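Local coordinates for protein ectonucleotide pyrophosphatase/phosphodiesterase family member 5 (Mus musculus, PDB 5VEN) that probably hydrolyses phosphodiester bonds at the cell surface with paired zinc ions, though its hydrolysis of nucleotides is restricted, at residues V53-T58 / I76-M81; D251-A256 / L322-Y327. All coordinates share one frame; numbering follows the deposited sequence.

Interaction 1. Residues V53-T58 / I76-M81; sequences VFITKT and IVANDM. With ZN (zinc ion), chain L.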
# COMPACT_ATOMS: atom_id res chain seq x y z
N VAL A 53 -1.66 7.15 -2.58
CA VAL A 53 -2.98 7.71 -2.40
C VAL A 53 -3.20 8.03 -0.93
O VAL A 53 -2.62 7.40 -0.02
CB VAL A 53 -4.14 6.83 -2.93
CG1 VAL A 53 -3.94 6.56 -4.42
CG2 VAL A 53 -4.26 5.57 -2.16
N PHE A 54 -4.00 9.04 -0.73
CA PHE A 54 -4.46 9.44 0.59
C PHE A 54 -5.65 8.57 1.00
O PHE A 54 -6.52 8.30 0.16
CB PHE A 54 -4.85 10.91 0.54
CG PHE A 54 -5.18 11.52 1.87
CD1 PHE A 54 -4.17 11.96 2.72
CD2 PHE A 54 -6.48 11.69 2.26
CE1 PHE A 54 -4.46 12.55 3.93
CE2 PHE A 54 -6.79 12.31 3.48
CZ PHE A 54 -5.77 12.75 4.31
N ILE A 55 -5.74 8.12 2.25
CA ILE A 55 -4.71 8.27 3.28
C ILE A 55 -3.56 7.28 3.04
O ILE A 55 -3.76 6.17 2.53
CB ILE A 55 -5.28 8.09 4.71
CG1 ILE A 55 -5.73 6.66 4.98
CG2 ILE A 55 -6.37 9.17 5.01
CD1 ILE A 55 -6.29 6.43 6.38
N THR A 56 -2.35 7.67 3.47
CA THR A 56 -1.14 6.92 3.08
C THR A 56 -0.91 5.78 4.08
O THR A 56 0.13 5.68 4.78
CB THR A 56 0.06 7.88 2.97
OG1 THR A 56 0.17 8.62 4.19
CG2 THR A 56 -0.13 8.79 1.77
N LYS A 57 -1.91 4.89 4.15
CA LYS A 57 -1.94 3.70 4.99
C LYS A 57 -1.97 2.44 4.12
O LYS A 57 -2.14 2.50 2.90
CB LYS A 57 -3.16 3.67 5.94
CG LYS A 57 -3.25 4.79 6.98
CD LYS A 57 -2.33 4.62 8.13
CE LYS A 57 -2.69 5.62 9.21
NZ LYS A 57 -1.94 5.31 10.39
N THR A 58 -1.81 1.30 4.80
CA THR A 58 -1.50 0.03 4.13
C THR A 58 -2.67 -0.47 3.28
O THR A 58 -2.48 -0.80 2.10
CB THR A 58 -1.10 -1.02 5.16
OG1 THR A 58 0.15 -0.62 5.79
CG2 THR A 58 -0.87 -2.38 4.55
N ILE A 76 -11.80 1.22 0.18
CA ILE A 76 -10.92 0.90 1.30
C ILE A 76 -10.27 2.23 1.67
O ILE A 76 -9.16 2.57 1.23
CB ILE A 76 -9.92 -0.20 0.97
CG1 ILE A 76 -10.62 -1.50 0.59
CG2 ILE A 76 -9.01 -0.41 2.19
CD1 ILE A 76 -11.42 -2.10 1.66
N VAL A 77 -11.02 3.04 2.43
CA VAL A 77 -10.58 4.42 2.68
C VAL A 77 -9.60 4.50 3.86
O VAL A 77 -8.91 5.52 4.00
CB VAL A 77 -11.74 5.40 2.91
CG1 VAL A 77 -12.70 5.33 1.70
CG2 VAL A 77 -12.47 5.13 4.20
N ALA A 78 -9.54 3.48 4.71
CA ALA A 78 -8.65 3.47 5.88
C ALA A 78 -8.49 2.03 6.32
O ALA A 78 -9.19 1.13 5.85
CB ALA A 78 -9.22 4.30 7.03
N ASN A 79 -7.57 1.83 7.29
CA ASN A 79 -7.41 0.53 7.93
C ASN A 79 -8.50 0.28 8.96
O ASN A 79 -8.71 -0.86 9.35
CB ASN A 79 -6.06 0.42 8.65
CG ASN A 79 -4.88 0.48 7.73
OD1 ASN A 79 -4.95 0.18 6.53
ND2 ASN A 79 -3.75 0.85 8.31
N ASP A 80 -9.14 1.35 9.44
CA ASP A 80 -10.24 1.29 10.39
C ASP A 80 -11.36 2.15 9.83
O ASP A 80 -11.15 3.34 9.57
CB ASP A 80 -9.84 1.77 11.78
CG ASP A 80 -8.90 0.82 12.46
OD1 ASP A 80 -7.68 0.93 12.24
OD2 ASP A 80 -9.36 -0.07 13.19
N MET A 81 -12.53 1.53 9.63
CA MET A 81 -13.63 2.18 8.94
C MET A 81 -14.93 1.80 9.61
O MET A 81 -15.06 0.75 10.25
CB MET A 81 -13.76 1.76 7.48
CG MET A 81 -12.57 2.01 6.63
SD MET A 81 -12.86 1.51 4.94
CE MET A 81 -12.42 -0.22 5.00
ZN ZN L . 1.90 -0.26 5.06
O HOH W 1 -0.98 0.97 7.82
O HOH W 2 1.82 -0.27 7.62
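Ile55 reaches Val77 and Ala78 from just after a cis peptide bond, unusual before a residue that is not a proline. It holds CG1 between its backbone N and carbonyl carbon (chi1 68°), which sets Ile55 CG1 3.5 Å from Val77 O and CD1 3.7 Å from Ala78 CB; Tyr293 OH bonds to that same Val77 O. Thr58 and Asn79 meet through a shared water rather than by a direct bond. The backbone N of Thr58 and the amide ND2 of Asn79 both donate to this water, ND2 from 2.8 Å and the Thr58 N from 3.1 Å. The other end of the amide, OD1, accepts the N-H of Tyr59 in the opening turn of the following helix, so both ends of the group are held. Lys57, the N-cap residue, lays its CB 3.7 Å from Asn79 ND2, and the two side chains cross at about a right angle. A bend at chi2 (-76°) then leads the lysine chain away, and its NZ reaches Ser253 O. Thr58 turns OG1 toward a zinc ion, 1.9 Å off, whose other protein ligands are Asp22, Asp224 and His225. The amide and its water thus form a second shell beside a metal ligand. The contact joins the loop leaving strand 45-51 of the central sheet to the approach to strand 80-83, with helix 58-67 starting at Thr58 and Val255 of strand 255-260 touching Ile55.

Interaction 2. Residues D251-A256 / L322-Y327; sequences DHSPVA and LGNHGY. With ZN (zinc ion), chain K.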
# COMPACT_ATOMS: atom_id res chain seq x y z
N ASP A 251 -11.10 6.32 13.43
CA ASP A 251 -9.70 6.08 13.09
C ASP A 251 -8.93 7.19 13.79
O ASP A 251 -9.42 8.31 13.89
CB ASP A 251 -9.49 6.10 11.57
CG ASP A 251 -8.13 5.53 11.14
OD1 ASP A 251 -7.47 4.83 11.94
OD2 ASP A 251 -7.73 5.80 9.98
N HIS A 252 -7.74 6.89 14.31
CA HIS A 252 -7.14 7.83 15.26
C HIS A 252 -6.10 8.81 14.72
O HIS A 252 -6.31 10.03 14.82
CB HIS A 252 -6.51 7.04 16.41
CG HIS A 252 -7.50 6.48 17.39
ND1 HIS A 252 -7.40 6.68 18.75
CD2 HIS A 252 -8.59 5.69 17.20
CE1 HIS A 252 -8.39 6.04 19.36
NE2 HIS A 252 -9.12 5.43 18.44
N SER A 253 -4.97 8.32 14.23
CA SER A 253 -3.86 9.22 13.86
C SER A 253 -3.13 8.68 12.66
O SER A 253 -2.95 7.45 12.54
CB SER A 253 -2.86 9.40 15.01
OG SER A 253 -1.88 10.38 14.71
N PRO A 254 -2.65 9.58 11.78
CA PRO A 254 -2.70 11.05 11.82
C PRO A 254 -3.92 11.65 11.10
O PRO A 254 -3.97 12.84 10.90
CB PRO A 254 -1.42 11.44 11.09
CG PRO A 254 -1.32 10.38 10.03
CD PRO A 254 -1.82 9.11 10.66
N VAL A 255 -4.87 10.80 10.67
CA VAL A 255 -6.12 11.27 10.07
C VAL A 255 -7.24 10.79 10.98
O VAL A 255 -7.66 9.63 10.93
CB VAL A 255 -6.29 10.79 8.63
CG1 VAL A 255 -7.61 11.32 8.00
CG2 VAL A 255 -5.09 11.26 7.82
N ALA A 256 -7.72 11.70 11.82
CA ALA A 256 -8.75 11.36 12.78
C ALA A 256 -10.09 11.43 12.07
O ALA A 256 -10.47 12.49 11.56
CB ALA A 256 -8.71 12.30 13.98
N LEU A 322 7.25 6.17 17.36
CA LEU A 322 8.28 7.08 16.88
C LEU A 322 8.26 7.26 15.36
O LEU A 322 8.78 8.27 14.86
CB LEU A 322 9.67 6.61 17.33
CG LEU A 322 10.01 6.90 18.80
CD1 LEU A 322 11.24 6.13 19.27
CD2 LEU A 322 10.18 8.42 19.05
N GLY A 323 7.70 6.31 14.62
CA GLY A 323 7.47 6.48 13.19
C GLY A 323 5.98 6.32 12.89
O GLY A 323 5.31 5.50 13.52
N ASN A 324 5.48 7.12 11.95
CA ASN A 324 4.13 6.86 11.46
C ASN A 324 3.98 7.42 10.05
O ASN A 324 4.88 8.07 9.48
CB ASN A 324 3.06 7.41 12.42
CG ASN A 324 1.72 6.64 12.30
OD1 ASN A 324 1.61 5.58 11.65
ND2 ASN A 324 0.67 7.22 12.86
N HIS A 325 2.84 7.05 9.46
CA HIS A 325 2.48 7.44 8.10
C HIS A 325 0.96 7.56 8.06
O HIS A 325 0.27 7.30 9.05
CB HIS A 325 3.01 6.41 7.10
CG HIS A 325 2.59 5.03 7.44
ND1 HIS A 325 1.43 4.46 6.95
CD2 HIS A 325 3.13 4.11 8.28
CE1 HIS A 325 1.29 3.24 7.44
NE2 HIS A 325 2.30 3.01 8.28
N GLY A 326 0.44 7.92 6.91
CA GLY A 326 -0.98 8.27 6.77
C GLY A 326 -1.22 9.72 6.39
O GLY A 326 -2.34 10.07 5.96
N TYR A 327 -0.18 10.56 6.49
CA TYR A 327 -0.19 11.98 6.19
C TYR A 327 -0.50 12.23 4.71
O TYR A 327 -0.49 11.32 3.87
CB TYR A 327 1.16 12.58 6.57
CG TYR A 327 1.51 12.36 8.02
CD1 TYR A 327 1.00 13.17 9.03
CD2 TYR A 327 2.34 11.31 8.39
CE1 TYR A 327 1.32 12.96 10.38
CE2 TYR A 327 2.66 11.07 9.75
CZ TYR A 327 2.13 11.90 10.73
OH TYR A 327 2.43 11.69 12.07
ZN ZN K . 2.78 1.24 9.18
O HOH W 3 0.81 9.89 13.87
O HOH W 4 -1.54 5.12 13.36
O HOH W 5 1.12 0.15 9.29
O HOH W 2 1.82 -0.27 7.62
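The zinc-binding loop of an alkaline-phosphatase-type fold, here residues 322-327, closes over Pro254 with Gly326 and Tyr327. The heart of the contact is a CH-pi interaction: Pro254 CG sits over the middle of the Tyr327 ring, 3.7 Å from its centroid and only 10° off the ring normal. Beside it, Pro254 CB approaches Tyr327 CE1 to 3.2 Å, a tight fit. The peptide bond before the proline is cis, and Pro254 CD lies 3.2 Å from His325 O. At Gly326, whose phi is positive, a beta carbon would run into Pro254 CD and into the preceding carbonyl oxygen. Asn324 adds a polar link through water. Its ND2 donates to two waters, one of which gives a hydrogen to Ser253 O at 2.8 Å. The other lies 2.9 Å from Asn324 ND2, also bonds Ser253 OG, and donates to Tyr327 OH, while that hydroxyl is hydrogen-bonded to Trp310 O and Ser253 OG to Ile312 N. A leucine in place of Tyr327 would probably leave Trp310 O and the bridging water without their hydroxyl partner and take the flat ring surface from under the proline. On the far side of the loop His325 points away from the proline: its CG is placed between the backbone N and the carbonyl carbon (chi1 53°), and Asp177 and His181 share its metal. With His325 ND1 bonded to Thr56 O and NE2 2.0 Å from the zinc ion, the imidazole is held at both nitrogens.

The centres of the two contacts lie 10 Å apart, although interaction 1 closes along the chain before interaction 2 opens. Their loops touch, with Thr56 OG1 bonded to Tyr327 O. Each contact supplies one protein ligand to a different zinc ion, Thr58 in interaction 1 and His325 in interaction 2, and one water contacts both metals. Interaction 1 hangs from the central mixed sheet through strand 45-51, whereas interaction 2 reaches the small four-stranded sheet through strand 255-260. The bimetal centre is thereby tied to both sheets, an instance of a metal site built by loops from distant parts of a chain.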